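Local coordinates for protein putative TIM-barrel metal-dependent hydrolase (Mycobacterium avium subsp. paratuberculosis S397, PDB 4DZI) that is a putative amidohydrolase, probably hydrolysing a still unassigned substrate at a two-metal site, occupied here by cadmium, in a TIM barrel, at residues T24-K29 with L150-G155; Q37-G42 with W46-D51; V128-K133 with L231-Y236. All coordinates share one frame; numbering follows the deposited sequence.

Interaction 1 of 3, residues T24-K29 with L150-G155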
loop_
_atom_site.group_PDB
_atom_site.type_symbol
_atom_site.label_atom_id
_atom_site.label_comp_id
_atom_site.label_asym_id
_atom_site.label_seq_id
_atom_site.Cartn_x
_atom_site.Cartn_y
_atom_site.Cartn_z
ATOM N N THR C 24 14.574 30.846 1.143
ATOM C CA THR C 24 14.499 32.169 0.521
ATOM C C THR C 24 15.827 32.950 0.520
ATOM O O THR C 24 16.042 33.784 -0.346
ATOM C CB THR C 24 13.408 33.036 1.198
ATOM O OG1 THR C 24 13.737 33.260 2.582
ATOM C CG2 THR C 24 12.009 32.336 1.123
ATOM N N ARG C 25 16.680 32.686 1.507
ATOM C CA ARG C 25 17.927 33.439 1.702
ATOM C C ARG C 25 18.731 33.526 0.423
ATOM O O ARG C 25 19.277 34.594 0.093
ATOM C CB ARG C 25 18.778 32.811 2.817
ATOM C CG ARG C 25 20.041 33.622 3.127
ATOM C CD ARG C 25 20.914 32.944 4.183
ATOM N NE ARG C 25 20.166 32.674 5.406
ATOM C CZ ARG C 25 20.662 32.020 6.457
ATOM N NH1 ARG C 25 21.937 31.590 6.447
ATOM N NH2 ARG C 25 19.900 31.812 7.515
ATOM N N HIS C 26 18.817 32.414 -0.304
ATOM C CA HIS C 26 19.573 32.383 -1.558
ATOM C C HIS C 26 18.734 32.046 -2.772
ATOM O O HIS C 26 19.240 31.519 -3.761
ATOM C CB HIS C 26 20.756 31.425 -1.444
ATOM C CG HIS C 26 21.687 31.765 -0.313
ATOM N ND1 HIS C 26 22.503 32.864 -0.340
ATOM C CD2 HIS C 26 21.891 31.155 0.915
ATOM C CE1 HIS C 26 23.199 32.932 0.813
ATOM N NE2 HIS C 26 22.829 31.890 1.586
ATOM N N LEU C 27 17.440 32.362 -2.707
ATOM C CA LEU C 27 16.534 32.087 -3.814
ATOM C C LEU C 27 16.598 33.156 -4.895
ATOM O O LEU C 27 16.544 34.344 -4.585
ATOM C CB LEU C 27 15.105 31.975 -3.298
ATOM C CG LEU C 27 13.985 31.605 -4.263
ATOM C CD1 LEU C 27 14.153 30.161 -4.714
ATOM C CD2 LEU C 27 12.639 31.829 -3.586
ATOM N N ASP C 28 16.674 32.708 -6.144
ATOM C CA ASP C 28 16.601 33.613 -7.305
ATOM C C ASP C 28 15.303 34.447 -7.220
ATOM O O ASP C 28 14.222 33.900 -7.056
ATOM C CB ASP C 28 16.651 32.777 -8.587
ATOM C CG ASP C 28 16.562 33.624 -9.849
ATOM O OD1 ASP C 28 16.112 34.791 -9.775
ATOM O OD2 ASP C 28 16.938 33.111 -10.921
ATOM N N LYS C 29 15.395 35.774 -7.301
ATOM C CA LYS C 29 14.202 36.605 -7.110
ATOM C C LYS C 29 13.089 36.302 -8.110
ATOM O O LYS C 29 11.944 36.644 -7.869
ATOM C CB LYS C 29 14.541 38.091 -7.128
ATOM C CG LYS C 29 15.718 38.447 -8.016
ATOM C CD LYS C 29 15.292 39.181 -9.275
ATOM C CE LYS C 29 16.474 39.935 -9.863
ATOM N NZ LYS C 29 16.032 41.065 -10.720
ATOM N N LEU C 150 21.931 25.386 3.377
ATOM C CA LEU C 150 22.357 24.260 4.225
ATOM C C LEU C 150 23.879 24.239 4.369
ATOM O O LEU C 150 24.412 24.023 5.462
ATOM C CB LEU C 150 21.886 22.944 3.609
ATOM C CG LEU C 150 22.260 21.669 4.358
ATOM C CD1 LEU C 150 21.618 21.558 5.736
ATOM C CD2 LEU C 150 21.824 20.487 3.464
ATOM N N ASP C 151 24.555 24.490 3.265
ATOM C CA ASP C 151 26.023 24.451 3.278
ATOM C C ASP C 151 26.544 25.640 4.090
ATOM O O ASP C 151 27.606 25.579 4.707
ATOM C CB ASP C 151 26.552 24.514 1.852
ATOM C CG ASP C 151 28.044 24.069 1.744
ATOM O OD1 ASP C 151 28.508 23.252 2.571
ATOM O OD2 ASP C 151 28.712 24.518 0.796
ATOM N N GLU C 152 25.802 26.738 4.052
ATOM C CA GLU C 152 26.152 27.898 4.892
ATOM C C GLU C 152 25.982 27.695 6.400
ATOM O O GLU C 152 26.931 27.944 7.182
ATOM C CB GLU C 152 25.364 29.109 4.410
ATOM C CG GLU C 152 25.524 30.371 5.251
ATOM C CD GLU C 152 24.939 31.565 4.522
ATOM O OE1 GLU C 152 23.769 31.484 4.126
ATOM O OE2 GLU C 152 25.640 32.570 4.305
ATOM N N ASP C 153 24.802 27.237 6.845
ATOM C CA ASP C 153 24.559 27.103 8.287
ATOM C C ASP C 153 25.136 25.815 8.910
ATOM O O ASP C 153 25.540 25.812 10.097
ATOM C CB ASP C 153 23.064 27.210 8.645
ATOM C CG ASP C 153 22.548 28.646 8.660
ATOM O OD1 ASP C 153 23.230 29.558 8.130
ATOM O OD2 ASP C 153 21.448 28.861 9.169
ATOM N N TRP C 154 25.151 24.726 8.129
ATOM C CA TRP C 154 25.528 23.391 8.619
ATOM C C TRP C 154 26.778 22.849 7.958
ATOM O O TRP C 154 27.643 22.310 8.667
ATOM C CB TRP C 154 24.341 22.399 8.503
ATOM C CG TRP C 154 23.280 22.756 9.520
ATOM C CD1 TRP C 154 22.103 23.478 9.305
ATOM C CD2 TRP C 154 23.303 22.478 10.953
ATOM N NE1 TRP C 154 21.432 23.661 10.489
ATOM C CE2 TRP C 154 22.094 23.076 11.510
ATOM C CE3 TRP C 154 24.200 21.814 11.826
ATOM C CZ2 TRP C 154 21.805 23.006 12.858
ATOM C CZ3 TRP C 154 23.887 21.737 13.168
ATOM C CH2 TRP C 154 22.727 22.331 13.689
ATOM N N GLY C 155 26.903 23.024 6.649
ATOM C CA GLY C 155 28.031 22.514 5.883
ATOM C C GLY C 155 27.797 21.057 5.499
ATOM O O GLY C 155 27.530 20.225 6.372
HETATM O O HOH W 1 21.082 31.263 10.074
#
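E152 reaches out from the last turn of helix 136-153, and its OE1 takes two donors at once. H26 NE2 binds E152 OE1 at 2.7 Å, almost straight at 175° and in the plane of the imidazole. R25 NH1 meets the same E152 OE1 at 3.0 Å, from the opposite face of the carboxylate. R25 NH1 also gives to D153 OD1 at 2.9 Å, on the syn side but tilted out of the carboxylate plane; both acceptors sit at the guanidinium edge. A water extends the pairing, accepting from R25 NH2 and donating to D153 OD2.

The arginine runs out straight, CG anti to N (chi1 -176°), then bends at chi3, turning the guanidinium toward the helix end. D21 OD2 holds R25 NE in a salt bridge, and R25 CG lies over one face of the H26 ring, toward its rim. R25 and H26 are the two central residues of a type I turn from T24 to L27.

The bond to E152 would probably favour a protonated imidazole, though R25 nearby works against that. A surface salt-bridge network of R25, E152 and D153, with a His-carboxylate hydrogen bond added, ties an early loop of the amidohydrolase fold to the end of a long helix.

Interaction 2 of 3, residues Q37-G42 with W46-D51; sequences QMLSDG and WAVIGD
Four backbone hydrogen bonds join Q37 and L39 to V48 and W46, two for each pair. The shortest runs from V48 N to Q37 O, 2.6 Å and nearly linear at 172°; Q37 N returns to V48 O at 2.7 Å. L39 and W46 repeat the exchange one hydrogen-bonded pair further along, W46 N giving to L39 O at 2.8 Å. Between them M38 and A47 form a non-hydrogen-bonded pair.

Beyond the strand end, W46 NE1 donates to D41 OD2 at 2.9 Å. The oxygen lies in the indole plane, but the N-H comes down on the carboxylate from well above its plane. The other oxygen of D41, OD1, receives the backbone N-H groups of K43 and R44 in the turn. S40 OG accepts from G42 N, an ST turn. At the far end one water joins Q37 NE2, V48 O and D51 N, while Q37 OE1 is taken by R33.

Packing differs on the two faces. L39 CD1 rests against V48 CG2 at 3.7 Å, the two side chains crossing at about a right angle on the face shared with Q37 and W46. V53 of strand 52-53, the third strand of the sheet, touches W46 and V48. On the other face, M38 bends at chi2 and lays SD against A47 CB at 3.9 Å, with F124 touching both residues.

Backbone bonds thus carry most of the polar contact of this twisted antiparallel hairpin, with side-chain bonds at its two ends, at D41 by the turn and at the water beside Q37.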
loop_
_atom_site.group_PDB
_atom_site.type_symbol
_atom_site.label_atom_id
_atom_site.label_comp_id
_atom_site.label_asym_id
_atom_site.label_seq_id
_atom_site.Cartn_x
_atom_site.Cartn_y
_atom_site.Cartn_z
ATOM N N GLN C 37 7.266 31.413 0.549
ATOM C CA GLN C 37 7.167 32.696 1.275
ATOM C C GLN C 37 6.641 32.433 2.653
ATOM O O GLN C 37 5.798 31.547 2.851
ATOM C CB GLN C 37 6.154 33.654 0.639
ATOM C CG GLN C 37 6.333 33.971 -0.815
ATOM C CD GLN C 37 5.234 34.943 -1.257
ATOM O OE1 GLN C 37 5.280 36.135 -0.925
ATOM N NE2 GLN C 37 4.238 34.434 -1.963
ATOM N N MET C 38 7.085 33.246 3.602
ATOM C CA MET C 38 6.555 33.205 4.949
ATOM C C MET C 38 5.684 34.444 5.150
ATOM O O MET C 38 6.175 35.566 5.126
ATOM C CB MET C 38 7.731 33.146 5.939
ATOM C CG MET C 38 8.534 31.854 5.793
ATOM S SD MET C 38 7.571 30.370 6.206
ATOM C CE MET C 38 8.827 29.099 6.007
ATOM N N LEU C 39 4.376 34.242 5.276
ATOM C CA LEU C 39 3.490 35.384 5.445
ATOM C C LEU C 39 2.870 35.368 6.838
ATOM O O LEU C 39 2.638 34.311 7.405
ATOM C CB LEU C 39 2.402 35.362 4.349
ATOM C CG LEU C 39 2.893 35.333 2.901
ATOM C CD1 LEU C 39 1.704 35.338 1.935
ATOM C CD2 LEU C 39 3.795 36.528 2.662
ATOM N N SER C 40 2.581 36.542 7.387
ATOM C CA SER C 40 2.094 36.621 8.743
ATOM C C SER C 40 0.653 37.119 8.796
ATOM O O SER C 40 0.317 38.067 8.087
ATOM C CB SER C 40 2.996 37.570 9.530
ATOM O OG SER C 40 2.533 37.678 10.867
ATOM N N ASP C 41 -0.182 36.495 9.625
ATOM C CA ASP C 41 -1.503 37.049 9.931
ATOM C C ASP C 41 -1.436 37.950 11.172
ATOM O O ASP C 41 -2.467 38.309 11.731
ATOM C CB ASP C 41 -2.562 35.942 10.120
ATOM C CG ASP C 41 -2.295 35.055 11.339
ATOM O OD1 ASP C 41 -1.665 35.546 12.298
ATOM O OD2 ASP C 41 -2.734 33.870 11.344
ATOM N N GLY C 42 -0.230 38.324 11.591
ATOM C CA GLY C 42 -0.050 39.143 12.802
ATOM C C GLY C 42 0.259 38.350 14.071
ATOM O O GLY C 42 1.022 38.800 14.918
ATOM N N TRP C 46 2.850 31.678 8.312
ATOM C CA TRP C 46 2.405 30.597 7.427
ATOM C C TRP C 46 3.353 30.456 6.281
ATOM O O TRP C 46 3.800 31.461 5.690
ATOM C CB TRP C 46 1.012 30.889 6.869
ATOM C CG TRP C 46 -0.023 31.085 7.934
ATOM C CD1 TRP C 46 -0.375 32.274 8.571
ATOM C CD2 TRP C 46 -0.850 30.057 8.556
ATOM N NE1 TRP C 46 -1.357 32.055 9.502
ATOM C CE2 TRP C 46 -1.684 30.744 9.544
ATOM C CE3 TRP C 46 -0.989 28.686 8.385
ATOM C CZ2 TRP C 46 -2.607 30.065 10.322
ATOM C CZ3 TRP C 46 -1.924 28.012 9.169
ATOM C CH2 TRP C 46 -2.718 28.686 10.112
ATOM N N ALA C 47 3.691 29.213 5.950
ATOM C CA ALA C 47 4.505 28.975 4.759
ATOM C C ALA C 47 3.552 28.957 3.572
ATOM O O ALA C 47 2.605 28.172 3.542
ATOM C CB ALA C 47 5.200 27.615 4.868
ATOM N N VAL C 48 3.812 29.824 2.607
ATOM C CA VAL C 48 2.956 29.946 1.439
ATOM C C VAL C 48 3.857 29.607 0.270
ATOM O O VAL C 48 4.825 30.335 -0.040
ATOM C CB VAL C 48 2.359 31.366 1.348
ATOM C CG1 VAL C 48 1.494 31.502 0.094
ATOM C CG2 VAL C 48 1.539 31.672 2.594
ATOM N N ILE C 49 3.545 28.486 -0.366
ATOM C CA ILE C 49 4.425 27.862 -1.371
ATOM C C ILE C 49 3.705 27.826 -2.702
ATOM O O ILE C 49 2.619 27.242 -2.804
ATOM C CB ILE C 49 4.830 26.435 -0.937
ATOM C CG1 ILE C 49 5.351 26.472 0.512
ATOM C CG2 ILE C 49 5.874 25.872 -1.930
ATOM C CD1 ILE C 49 5.774 25.109 1.081
ATOM N N GLY C 50 4.292 28.484 -3.705
ATOM C CA GLY C 50 3.614 28.697 -4.995
ATOM C C GLY C 50 2.207 29.285 -4.812
ATOM O O GLY C 50 1.252 28.826 -5.446
ATOM N N ASP C 51 2.088 30.260 -3.920
ATOM C CA ASP C 51 0.832 30.984 -3.677
ATOM C C ASP C 51 -0.224 30.177 -2.935
ATOM O O ASP C 51 -1.372 30.600 -2.845
ATOM C CB ASP C 51 0.237 31.536 -4.988
ATOM C CG ASP C 51 0.771 32.920 -5.348
ATOM O OD1 ASP C 51 1.582 33.495 -4.587
ATOM O OD2 ASP C 51 0.350 33.448 -6.399
HETATM O O HOH W 2 4.304 31.588 -2.509
#

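Interaction 3 of 3, residues V128-K133 with L231-Y236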
loop_
_atom_site.group_PDB
_atom_site.type_symbol
_atom_site.label_atom_id
_atom_site.label_comp_id
_atom_site.label_asym_id
_atom_site.label_seq_id
_atom_site.Cartn_x
_atom_site.Cartn_y
_atom_site.Cartn_z
ATOM N N VAL C 128 8.542 20.483 1.033
ATOM C CA VAL C 128 8.505 21.534 0.012
ATOM C C VAL C 128 8.272 20.974 -1.391
ATOM O O VAL C 128 7.495 21.538 -2.179
ATOM C CB VAL C 128 9.749 22.429 0.089
ATOM C CG1 VAL C 128 9.772 23.426 -1.075
ATOM C CG2 VAL C 128 9.760 23.176 1.423
ATOM N N GLU C 129 8.928 19.870 -1.725
ATOM C CA GLU C 129 8.828 19.365 -3.089
ATOM C C GLU C 129 7.390 18.957 -3.464
ATOM O O GLU C 129 6.980 19.181 -4.613
ATOM C CB GLU C 129 9.767 18.208 -3.318
ATOM C CG GLU C 129 11.214 18.635 -3.229
ATOM C CD GLU C 129 12.112 17.428 -3.092
ATOM O OE1 GLU C 129 12.343 16.916 -1.951
ATOM O OE2 GLU C 129 12.586 16.982 -4.161
ATOM N N GLU C 130 6.626 18.382 -2.538
ATOM C CA GLU C 130 5.242 18.029 -2.914
ATOM C C GLU C 130 4.475 19.308 -3.252
ATOM O O GLU C 130 3.680 19.333 -4.217
ATOM C CB GLU C 130 4.556 17.251 -1.783
ATOM C CG GLU C 130 3.105 16.931 -2.063
ATOM C CD GLU C 130 2.896 15.877 -3.114
ATOM O OE1 GLU C 130 3.877 15.302 -3.644
ATOM O OE2 GLU C 130 1.692 15.628 -3.418
ATOM N N ALA C 131 4.728 20.377 -2.471
ATOM C CA ALA C 131 4.049 21.675 -2.656
ATOM C C ALA C 131 4.426 22.300 -4.010
ATOM O O ALA C 131 3.660 23.098 -4.567
ATOM C CB ALA C 131 4.395 22.631 -1.525
ATOM N N LEU C 132 5.612 21.979 -4.505
ATOM C CA LEU C 132 6.101 22.571 -5.760
ATOM C C LEU C 132 6.052 21.609 -6.937
ATOM O O LEU C 132 6.668 21.865 -7.978
ATOM C CB LEU C 132 7.533 23.140 -5.578
ATOM C CG LEU C 132 7.593 24.353 -4.658
ATOM C CD1 LEU C 132 9.058 24.694 -4.427
ATOM C CD2 LEU C 132 6.824 25.527 -5.271
ATOM N N LYS C 133 5.298 20.518 -6.805
ATOM C CA LYS C 133 5.348 19.479 -7.818
ATOM C C LYS C 133 4.704 19.874 -9.147
ATOM O O LYS C 133 4.881 19.160 -10.139
ATOM C CB LYS C 133 4.742 18.166 -7.294
ATOM C CG LYS C 133 3.233 18.160 -7.220
ATOM C CD LYS C 133 2.750 16.810 -6.709
ATOM C CE LYS C 133 1.243 16.711 -6.628
ATOM N NZ LYS C 133 0.892 15.388 -6.004
ATOM N N LEU C 231 11.660 9.842 5.189
ATOM C CA LEU C 231 10.232 10.149 5.320
ATOM C C LEU C 231 9.926 11.602 4.940
ATOM O O LEU C 231 10.521 12.531 5.485
ATOM C CB LEU C 231 9.820 9.934 6.779
ATOM C CG LEU C 231 8.322 9.914 7.010
ATOM C CD1 LEU C 231 7.697 8.681 6.340
ATOM C CD2 LEU C 231 8.038 9.924 8.514
ATOM N N SER C 232 8.917 11.803 4.081
ATOM C CA SER C 232 8.651 13.135 3.512
ATOM C C SER C 232 7.155 13.282 3.303
ATOM O O SER C 232 6.411 12.311 3.480
ATOM C CB SER C 232 9.311 13.255 2.124
ATOM O OG SER C 232 10.752 13.145 2.195
ATOM N N ASP C 233 6.718 14.470 2.870
ATOM C CA ASP C 233 5.415 14.511 2.180
ATOM C C ASP C 233 5.632 13.964 0.787
ATOM O O ASP C 233 6.187 14.620 -0.077
ATOM C CB ASP C 233 4.876 15.945 2.077
ATOM C CG ASP C 233 3.475 15.992 1.497
ATOM O OD1 ASP C 233 2.987 14.952 0.997
ATOM O OD2 ASP C 233 2.847 17.065 1.550
ATOM N N SER C 234 5.179 12.727 0.551
ATOM C CA SER C 234 5.374 12.049 -0.709
ATOM C C SER C 234 4.090 12.039 -1.544
ATOM O O SER C 234 4.050 11.377 -2.580
ATOM C CB SER C 234 5.817 10.603 -0.448
ATOM O OG SER C 234 7.172 10.550 0.036
ATOM N N GLY C 235 3.111 12.805 -1.097
ATOM C CA GLY C 235 1.827 12.918 -1.820
ATOM C C GLY C 235 0.910 11.743 -1.571
ATOM O O GLY C 235 -0.106 11.603 -2.290
ATOM N N TYR C 236 1.227 10.890 -0.587
ATOM C CA TYR C 236 0.388 9.679 -0.340
ATOM C C TYR C 236 -0.969 9.910 0.295
ATOM O O TYR C 236 -1.817 9.019 0.340
ATOM C CB TYR C 236 1.183 8.550 0.352
ATOM C CG TYR C 236 1.903 7.679 -0.648
ATOM C CD1 TYR C 236 2.915 8.190 -1.466
ATOM C CD2 TYR C 236 1.549 6.343 -0.799
ATOM C CE1 TYR C 236 3.550 7.383 -2.388
ATOM C CE2 TYR C 236 2.174 5.523 -1.706
ATOM C CZ TYR C 236 3.173 6.039 -2.502
ATOM O OH TYR C 236 3.777 5.246 -3.434
HETATM O O HOH W 3 7.823 17.169 -0.238
HETATM O O HOH W 4 3.783 12.956 -4.993
#
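E130 lays its side chain across the D233 carboxylate and on to G235, and direct contact here is by van der Waals packing. With CG anti to the backbone N (chi1 176°) and a bend at chi2, the glutamate brings its CB to 3.5 Å from D233 O and its CG to 3.6 Å from both D233 OD1 and D233 OD2. The two side chains cross at about a right angle. Further out, E130 OE2 lies 3.1 Å from G235 CA, where there is no side chain to obstruct it.

Two waters supply polar links. One accepts from E130 N and bridges to D233 O; the other donates to both E130 OE1 and S234 O.

Charged groups hold the glutamate from its own side and from beyond. K133 NZ forms a salt bridge with E130 OE2 at 2.7 Å, approaching from above the carboxylate plane. R195 pairs with E130 OE1 and also donates to D233 O, joining the two segments and probably easing the closeness of the two acidic side chains. D233 OD1 is occupied within its own loop: it accepts from G235 N at 3.0 Å, making an Asx turn.

In the fold, the short helix 128-131 meets the loop between strand 227-230 and helix 237-242. Behind it, A131 and L132 pack on strand 45-49 and L132 also on helix 136-153, while S234 and Y236 lean on helix 266-277.

In the fold
Interactions 2 and 3 touch directly, I49 packing on A131 and L132, while interaction 1 lies at the surface, its nearest atoms about 5 Å from interaction 2 and about 7 Å from interaction 3. The centre of interaction 2 is about 18 Å from that of interaction 1 and about 17 Å from that of interaction 3. Interaction 2 is a local hairpin nested within the span of chain that interaction 1 closes; interaction 3 begins later, and its segments alternate with those of interaction 1. Helix 128-131 leads into helix 136-153, which carries interaction 1. The hairpin thus packs on helix 128-131, which also meets the loop directly following the metal ligand H230.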